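Local atomic coordinates of inositol 2-dehydrogenase (Sinorhizobium meliloti, PDB entry 4HKT), a protein that catalyses the NAD-dependent oxidation of myo-inositol to 2-keto-myo-inositol (scyllo-inosose), the first step of inositol breakdown to acetyl-CoA. Residues L117-N122 / I301-N306; V191-A196 / D316-S321; I141-M146 / S220-I225. All blocks are in the same frame, centred on the assembly; numbering follows the deposited sequence.

Interaction 1. Residues L117-N122 / I301-N306. With GOL (glycerol), chain C.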
loop_
_atom_site.group_PDB
_atom_site.type_symbol
_atom_site.label_atom_id
_atom_site.label_comp_id
_atom_site.label_asym_id
_atom_site.label_seq_id
_atom_site.Cartn_x
_atom_site.Cartn_y
_atom_site.Cartn_z
ATOM N N LEU B 117 -20.105 33.677 -11.278
ATOM C CA LEU B 117 -19.295 32.881 -12.202
ATOM C C LEU B 117 -18.380 31.961 -11.397
ATOM O O LEU B 117 -17.581 32.422 -10.584
ATOM C CB LEU B 117 -18.432 33.815 -13.097
ATOM C CG LEU B 117 -17.280 33.180 -13.894
ATOM C CD1 LEU B 117 -17.880 32.314 -14.967
ATOM C CD2 LEU B 117 -16.332 34.193 -14.541
HETATM N N MSE B 118 -18.489 30.682 -11.666
HETATM C CA MSE B 118 -17.555 29.704 -11.182
HETATM C C MSE B 118 -16.884 29.154 -12.399
HETATM O O MSE B 118 -17.540 28.902 -13.423
HETATM C CB MSE B 118 -18.321 28.569 -10.501
HETATM C CG MSE B 118 -17.373 27.504 -9.993
HETATM SE SE MSE B 118 -18.373 26.101 -9.019
HETATM C CE MSE B 118 -18.779 27.106 -7.410
ATOM N N VAL B 119 -15.569 28.924 -12.301
ATOM C CA VAL B 119 -14.836 28.349 -13.407
ATOM C C VAL B 119 -14.588 26.895 -13.097
ATOM O O VAL B 119 -14.545 26.501 -11.950
ATOM C CB VAL B 119 -13.499 29.118 -13.706
ATOM C CG1 VAL B 119 -13.768 30.585 -13.985
ATOM C CG2 VAL B 119 -12.504 28.994 -12.573
ATOM N N GLY B 120 -14.377 26.096 -14.109
ATOM C CA GLY B 120 -14.283 24.671 -13.924
ATOM C C GLY B 120 -12.910 24.143 -13.504
ATOM O O GLY B 120 -12.211 23.522 -14.302
ATOM N N PHE B 121 -12.497 24.396 -12.268
ATOM C CA PHE B 121 -11.303 23.708 -11.776
ATOM C C PHE B 121 -11.847 22.634 -10.846
ATOM O O PHE B 121 -11.873 22.798 -9.639
ATOM C CB PHE B 121 -10.355 24.644 -11.065
ATOM C CG PHE B 121 -9.615 25.590 -11.984
ATOM C CD1 PHE B 121 -8.916 25.119 -13.052
ATOM C CD2 PHE B 121 -9.520 26.925 -11.682
ATOM C CE1 PHE B 121 -8.211 25.980 -13.871
ATOM C CE2 PHE B 121 -8.804 27.796 -12.469
ATOM C CZ PHE B 121 -8.158 27.327 -13.584
ATOM N N ASN B 122 -12.299 21.552 -11.442
ATOM C CA ASN B 122 -13.046 20.513 -10.717
ATOM C C ASN B 122 -12.221 19.791 -9.672
ATOM O O ASN B 122 -12.769 19.221 -8.695
ATOM C CB ASN B 122 -13.589 19.495 -11.704
ATOM C CG ASN B 122 -12.515 18.978 -12.634
ATOM O OD1 ASN B 122 -12.074 19.681 -13.524
ATOM N ND2 ASN B 122 -12.064 17.767 -12.401
ATOM N N ILE B 301 -17.853 32.776 -4.466
ATOM C CA ILE B 301 -17.609 31.569 -5.267
ATOM C C ILE B 301 -16.118 31.273 -5.253
ATOM O O ILE B 301 -15.308 32.196 -5.332
ATOM C CB ILE B 301 -18.111 31.771 -6.720
ATOM C CG1 ILE B 301 -19.637 31.838 -6.712
ATOM C CG2 ILE B 301 -17.625 30.664 -7.659
ATOM C CD1 ILE B 301 -20.300 31.946 -8.077
ATOM N N ALA B 302 -15.786 29.988 -5.128
ATOM C CA ALA B 302 -14.445 29.460 -5.392
ATOM C C ALA B 302 -14.619 28.126 -6.100
ATOM O O ALA B 302 -15.411 27.322 -5.665
ATOM C CB ALA B 302 -13.667 29.257 -4.101
ATOM N N PRO B 303 -13.908 27.882 -7.204
ATOM C CA PRO B 303 -13.000 28.726 -7.967
ATOM C C PRO B 303 -13.727 29.857 -8.726
ATOM O O PRO B 303 -14.704 29.633 -9.424
ATOM C CB PRO B 303 -12.331 27.747 -8.925
ATOM C CG PRO B 303 -13.228 26.591 -9.002
ATOM C CD PRO B 303 -14.167 26.598 -7.868
ATOM N N SER B 304 -13.270 31.061 -8.507
ATOM C CA SER B 304 -13.834 32.242 -9.095
ATOM C C SER B 304 -13.194 32.554 -10.461
ATOM O O SER B 304 -12.236 31.912 -10.903
ATOM C CB SER B 304 -13.526 33.396 -8.180
ATOM O OG SER B 304 -12.104 33.646 -8.160
ATOM N N GLY B 305 -13.700 33.611 -11.064
ATOM C CA GLY B 305 -13.084 34.231 -12.210
ATOM C C GLY B 305 -11.647 34.587 -11.958
ATOM O O GLY B 305 -10.793 34.308 -12.794
ATOM N N ASN B 306 -11.361 35.217 -10.824
ATOM C CA ASN B 306 -9.983 35.569 -10.530
ATOM C C ASN B 306 -9.096 34.336 -10.427
ATOM O O ASN B 306 -7.916 34.385 -10.798
ATOM C CB ASN B 306 -9.869 36.426 -9.270
ATOM C CG ASN B 306 -8.460 36.967 -9.078
ATOM O OD1 ASN B 306 -7.956 37.747 -9.912
ATOM N ND2 ASN B 306 -7.766 36.482 -8.032
HETATM C C1 GOL C . -17.492 36.168 -9.224
HETATM O O1 GOL C . -18.900 35.878 -9.372
HETATM C C2 GOL C . -16.773 35.215 -10.191
HETATM O O2 GOL C . -15.772 34.503 -9.562
HETATM C C3 GOL C . -16.165 35.852 -11.453
HETATM O O3 GOL C . -15.240 36.906 -11.254
#
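The carbonyl O of P303 is gripped by two groups of strand 117-120, the last strand of the parallel sheet of the Rossmann fold. V119 N gives it a hydrogen bond of 3.1 Å, with an N-H...O angle of 162°. The donor sits above the carbonyl plane, 37° out of it. M118 CA adds a CA-H...O contact to P303 O at 3.4 Å. The peptide bond before P303 is cis, and the proline ring packs on V119 and F121. Its CG comes to 3.2 Å from V119 O, while CB reaches V119 CG2. P303 CB also meets the F121 ring at its edge, near the ring plane, at CD2. On the I301 side, M118 CB rests on I301 CG2 at 3.6 Å, and the two side chains cross obliquely. With CG anti to the backbone N (chi1 179°), M118 CG lies near P303 CD. S304 then starts helix 305-324 as its N-cap. Its OG caps a backbone N of the first turn, and D307 OD2 accepts from S304 N, as in a capping box. A glycerol, probably from the crystallisation liquor, lies between L117 and the helix start. Its O2 is placed with some doubt. Its C3 packs against L117 CD2 at 3.5 Å, and L117 N donates a hydrogen bond to glycerol O1 at 3.2 Å.

Interaction 2. Residues V191-A196 / D316-S321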
loop_
_atom_site.group_PDB
_atom_site.type_symbol
_atom_site.label_atom_id
_atom_site.label_comp_id
_atom_site.label_asym_id
_atom_site.label_seq_id
_atom_site.Cartn_x
_atom_site.Cartn_y
_atom_site.Cartn_z
ATOM N N VAL B 191 7.823 31.937 -11.477
ATOM C CA VAL B 191 7.668 30.688 -12.220
ATOM C C VAL B 191 8.940 30.367 -12.989
ATOM O O VAL B 191 9.473 31.222 -13.665
ATOM C CB VAL B 191 6.528 30.805 -13.212
ATOM C CG1 VAL B 191 6.363 29.499 -13.984
ATOM C CG2 VAL B 191 5.256 31.125 -12.470
ATOM N N THR B 192 9.429 29.150 -12.864
ATOM C CA THR B 192 10.493 28.715 -13.736
ATOM C C THR B 192 10.132 27.336 -14.276
ATOM O O THR B 192 9.548 26.488 -13.561
ATOM C CB THR B 192 11.880 28.811 -13.040
ATOM O OG1 THR B 192 12.924 28.756 -14.038
ATOM C CG2 THR B 192 12.040 27.735 -12.035
ATOM N N ALA B 193 10.411 27.132 -15.554
ATOM C CA ALA B 193 9.885 25.961 -16.250
ATOM C C ALA B 193 10.819 25.437 -17.312
ATOM O O ALA B 193 11.652 26.169 -17.850
ATOM C CB ALA B 193 8.579 26.304 -16.921
ATOM N N THR B 194 10.691 24.148 -17.570
ATOM C CA THR B 194 11.400 23.523 -18.677
ATOM C C THR B 194 10.388 22.734 -19.477
ATOM O O THR B 194 9.344 22.343 -18.961
ATOM C CB THR B 194 12.491 22.575 -18.191
ATOM O OG1 THR B 194 11.912 21.612 -17.318
ATOM C CG2 THR B 194 13.611 23.349 -17.455
ATOM N N ALA B 195 10.735 22.436 -20.720
ATOM C CA ALA B 195 9.816 21.720 -21.615
ATOM C C ALA B 195 10.570 20.980 -22.715
ATOM O O ALA B 195 11.704 21.319 -23.053
ATOM C CB ALA B 195 8.841 22.696 -22.255
ATOM N N ALA B 196 9.921 19.966 -23.252
ATOM C CA ALA B 196 10.445 19.233 -24.379
ATOM C C ALA B 196 9.281 18.484 -25.099
ATOM O O ALA B 196 8.143 18.389 -24.601
ATOM C CB ALA B 196 11.476 18.221 -23.916
ATOM N N ASP B 316 1.093 31.658 -18.565
ATOM C CA ASP B 316 1.767 32.623 -19.469
ATOM C C ASP B 316 3.247 32.830 -19.030
ATOM O O ASP B 316 4.167 32.888 -19.881
ATOM C CB ASP B 316 1.051 33.978 -19.473
ATOM C CG ASP B 316 -0.286 33.968 -20.219
ATOM O OD1 ASP B 316 -0.540 33.103 -21.085
ATOM O OD2 ASP B 316 -1.106 34.857 -19.920
ATOM N N ALA B 317 3.442 32.955 -17.706
ATOM C CA ALA B 317 4.764 33.042 -17.139
ATOM C C ALA B 317 5.572 31.786 -17.422
ATOM O O ALA B 317 6.744 31.905 -17.750
ATOM C CB ALA B 317 4.720 33.348 -15.634
ATOM N N ALA B 318 4.967 30.591 -17.306
ATOM C CA ALA B 318 5.683 29.367 -17.684
ATOM C C ALA B 318 6.166 29.339 -19.131
ATOM O O ALA B 318 7.267 28.894 -19.381
ATOM C CB ALA B 318 4.884 28.086 -17.373
ATOM N N VAL B 319 5.346 29.806 -20.062
ATOM C CA VAL B 319 5.686 29.851 -21.476
ATOM C C VAL B 319 6.918 30.746 -21.695
ATOM O O VAL B 319 7.853 30.333 -22.384
ATOM C CB VAL B 319 4.476 30.370 -22.306
ATOM C CG1 VAL B 319 4.797 30.542 -23.784
ATOM C CG2 VAL B 319 3.256 29.416 -22.214
ATOM N N ARG B 320 6.900 31.943 -21.110
ATOM C CA ARG B 320 8.029 32.896 -21.167
ATOM C C ARG B 320 9.269 32.336 -20.528
ATOM O O ARG B 320 10.360 32.482 -21.073
ATOM C CB ARG B 320 7.691 34.232 -20.490
ATOM C CG ARG B 320 6.721 35.145 -21.235
ATOM C CD ARG B 320 6.638 36.523 -20.568
ATOM N NE ARG B 320 7.966 37.147 -20.421
ATOM C CZ ARG B 320 8.287 38.124 -19.572
ATOM N NH1 ARG B 320 7.416 38.629 -18.699
ATOM N NH2 ARG B 320 9.529 38.579 -19.566
ATOM N N SER B 321 9.114 31.651 -19.403
ATOM C CA SER B 321 10.245 31.089 -18.706
ATOM C C SER B 321 10.994 30.061 -19.594
ATOM O O SER B 321 12.237 30.082 -19.666
ATOM C CB SER B 321 9.813 30.379 -17.436
ATOM O OG SER B 321 10.952 29.796 -16.829
HETATM O O HOH W 1 13.574 28.109 -18.018
#
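Strand 191-196 and helix 316-321 pass with their axes 6.7 Å apart at closest approach and 61° between their N-to-C directions. A193 comes nearest to A318 and T192 to S321, so the contact is made by V191 to A193, near the middle of strand 188-196. This is helix-on-sheet packing in the C-terminal domain. The last long helix of the chain, 305-324, covers the border of the mixed sheet close to the short strand 328-329. Small side chains let the helix come close. V191 straddles two alanines. Its CG1 lies over the helix backbone, 3.8 Å from A318 CA. Its CG2 touches A317 CB at 3.9 Å. A193 CB meets A318 CB at 4.1 Å. F169 and F177 of helix 168-184 press on A318 as well.

The polar part is carried by S321. Its OG stands anti to the backbone N (chi1 177°), which brings it to A193 N; it accepts a hydrogen bond from A193 N at 3.0 Å. This bond is bent, with an angle of 141° at the hydrogen. The same OG is hydrogen-bonded to R326 O, so one hydroxyl ties the strand to the turn after the helix. A water donates to A193 O at 2.7 Å and to S321 O at 2.9 Å. An alanine in place of S321 would probably leave A193 N and R326 O without this shared mate. Beyond the helix contact, T192 packs on T192 of the second subunit. A hydroxyl and a water thus serve both backbone polar atoms of A193, within a buried seam made mostly of small apolar side chains.

Interaction 3. Residues I141-M146 / S220-I225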
loop_
_atom_site.group_PDB
_atom_site.type_symbol
_atom_site.label_atom_id
_atom_site.label_comp_id
_atom_site.label_asym_id
_atom_site.label_seq_id
_atom_site.Cartn_x
_atom_site.Cartn_y
_atom_site.Cartn_z
ATOM N N ILE B 141 -0.213 19.339 9.264
ATOM C CA ILE B 141 1.147 19.313 8.765
ATOM C C ILE B 141 1.903 20.565 9.091
ATOM O O ILE B 141 2.981 20.749 8.570
ATOM C CB ILE B 141 1.238 19.074 7.232
ATOM C CG1 ILE B 141 0.634 20.233 6.434
ATOM C CG2 ILE B 141 0.583 17.767 6.902
ATOM C CD1 ILE B 141 1.161 20.326 5.000
ATOM N N GLY B 142 1.364 21.416 9.964
ATOM C CA GLY B 142 2.034 22.659 10.328
ATOM C C GLY B 142 2.041 23.630 9.153
ATOM O O GLY B 142 1.108 23.628 8.371
ATOM N N GLU B 143 3.098 24.432 9.024
ATOM C CA GLU B 143 3.178 25.413 7.941
ATOM C C GLU B 143 3.540 24.689 6.636
ATOM O O GLU B 143 4.425 23.844 6.622
ATOM C CB GLU B 143 4.225 26.501 8.224
ATOM C CG GLU B 143 3.720 27.756 8.926
ATOM C CD GLU B 143 2.714 28.531 8.093
ATOM O OE1 GLU B 143 3.080 29.102 7.012
ATOM O OE2 GLU B 143 1.540 28.529 8.520
ATOM N N VAL B 144 2.870 25.032 5.552
ATOM C CA VAL B 144 3.183 24.436 4.237
ATOM C C VAL B 144 4.599 24.851 3.871
ATOM O O VAL B 144 4.974 25.985 4.106
ATOM C CB VAL B 144 2.189 24.904 3.175
ATOM C CG1 VAL B 144 2.649 24.541 1.761
ATOM C CG2 VAL B 144 0.845 24.286 3.448
ATOM N N GLU B 145 5.402 23.916 3.369
ATOM C CA GLU B 145 6.746 24.232 2.875
ATOM C C GLU B 145 6.943 23.894 1.345
ATOM O O GLU B 145 7.357 24.733 0.558
ATOM C CB GLU B 145 7.768 23.485 3.735
ATOM C CG GLU B 145 7.843 24.088 5.142
ATOM C CD GLU B 145 8.704 23.344 6.151
ATOM O OE1 GLU B 145 9.358 22.276 5.877
ATOM O OE2 GLU B 145 8.665 23.868 7.305
HETATM N N MSE B 146 6.663 22.653 0.945
HETATM C CA MSE B 146 7.026 22.199 -0.414
HETATM C C MSE B 146 5.912 21.321 -0.937
HETATM O O MSE B 146 5.492 20.395 -0.267
HETATM C CB MSE B 146 8.341 21.421 -0.360
HETATM C CG MSE B 146 9.443 22.294 0.251
HETATM SE SE MSE B 146 11.177 21.410 0.199
HETATM C CE MSE B 146 11.400 21.722 -1.725
ATOM N N SER B 220 7.092 34.056 0.599
ATOM C CA SER B 220 7.708 33.545 1.822
ATOM C C SER B 220 8.721 32.428 1.520
ATOM O O SER B 220 9.431 31.951 2.423
ATOM C CB SER B 220 6.592 33.083 2.760
ATOM O OG SER B 220 5.811 32.097 2.154
ATOM N N GLY B 221 8.812 31.997 0.252
ATOM C CA GLY B 221 9.780 30.993 -0.152
ATOM C C GLY B 221 9.264 29.591 -0.346
ATOM O O GLY B 221 10.043 28.709 -0.745
ATOM N N LYS B 222 7.986 29.361 -0.011
ATOM C CA LYS B 222 7.342 28.082 -0.236
ATOM C C LYS B 222 7.422 27.742 -1.729
ATOM O O LYS B 222 7.331 28.645 -2.556
ATOM C CB LYS B 222 5.886 28.081 0.187
ATOM C CG LYS B 222 5.620 28.428 1.615
ATOM C CD LYS B 222 4.125 28.633 1.838
ATOM C CE LYS B 222 3.737 28.618 3.325
ATOM N NZ LYS B 222 4.069 29.857 4.038
ATOM N N GLN B 223 7.654 26.465 -2.028
ATOM C CA GLN B 223 7.849 25.990 -3.391
ATOM C C GLN B 223 6.902 24.867 -3.823
ATOM O O GLN B 223 6.618 23.929 -3.052
ATOM C CB GLN B 223 9.274 25.524 -3.542
ATOM C CG GLN B 223 10.323 26.622 -3.363
ATOM C CD GLN B 223 11.619 26.067 -2.816
ATOM O OE1 GLN B 223 12.269 25.289 -3.473
ATOM N NE2 GLN B 223 11.988 26.454 -1.604
ATOM N N ALA B 224 6.466 24.946 -5.083
ATOM C CA ALA B 224 5.627 23.925 -5.688
ATOM C C ALA B 224 6.300 23.471 -6.954
ATOM O O ALA B 224 6.648 24.263 -7.771
ATOM C CB ALA B 224 4.236 24.458 -6.007
ATOM N N ILE B 225 6.515 22.176 -7.057
ATOM C CA ILE B 225 7.039 21.580 -8.225
ATOM C C ILE B 225 5.897 20.877 -8.933
ATOM O O ILE B 225 5.112 20.142 -8.312
ATOM C CB ILE B 225 8.062 20.511 -7.840
ATOM C CG1 ILE B 225 9.203 21.093 -7.043
ATOM C CG2 ILE B 225 8.651 19.870 -9.070
ATOM C CD1 ILE B 225 10.181 20.037 -6.537
#
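The charged contact joins E143 and K222. K222 NZ meets E143 OE1 at 3.2 Å in a salt bridge, nearly in line with the C-O bond of the carboxylate. The two side chains cross at about a right angle. K222 has a second charged partner, E186, and a weak hydrogen bond to S220 OG. Its chain runs extended past V144 O, with CE 3.0 Å from that oxygen, and bends only at the end (chi4 77°) to place NZ. E145 forms a salt bridge with R231 of the second subunit.

Backbone contacts form the second group. Q223 N donates to E145 O at 3.1 Å. K222 CA makes a CA-H...O contact with the same E145 O at 3.4 Å. M146 CA makes another with Q223 O at 3.2 Å.

Side-chain packing and amide bonds come third: M146 and Q223 lie side by side and point the same way, with M146 CE 4.1 Å from Q223 OE1. The Q223 amide is held at both ends. Its NE2 donates to G221 O at 3.1 Å, almost in the amide plane, and to S211 O of the second subunit. Its OE1 is hydrogen-bonded to S213 OG and T194 OG1 of that subunit.

M146 and Q223 form a parallel bridge in the mixed sheet, and E145 and M146 together face H243 as a classic beta bulge.

How the interactions relate
From the N terminus, the chain completes the Rossmann sheet at 117-122 and then enters the mixed sheet of the C-terminal domain. Interaction 3 closes first, when 220-225 returns beside 141-146. It lies wholly within the longer loop that interaction 1 closes when 301-306 comes back to 117-122. Interaction 2 starts at 191-196 and ends at 316-321, so it crosses both. Helix 305-324 links interactions 1 and 2: its start meets the Rossmann edge strand, and its later turns meet the mixed sheet. Interactions 2 and 3 lie on that same sheet, with centres about 20 Å apart, and both touch the second subunit.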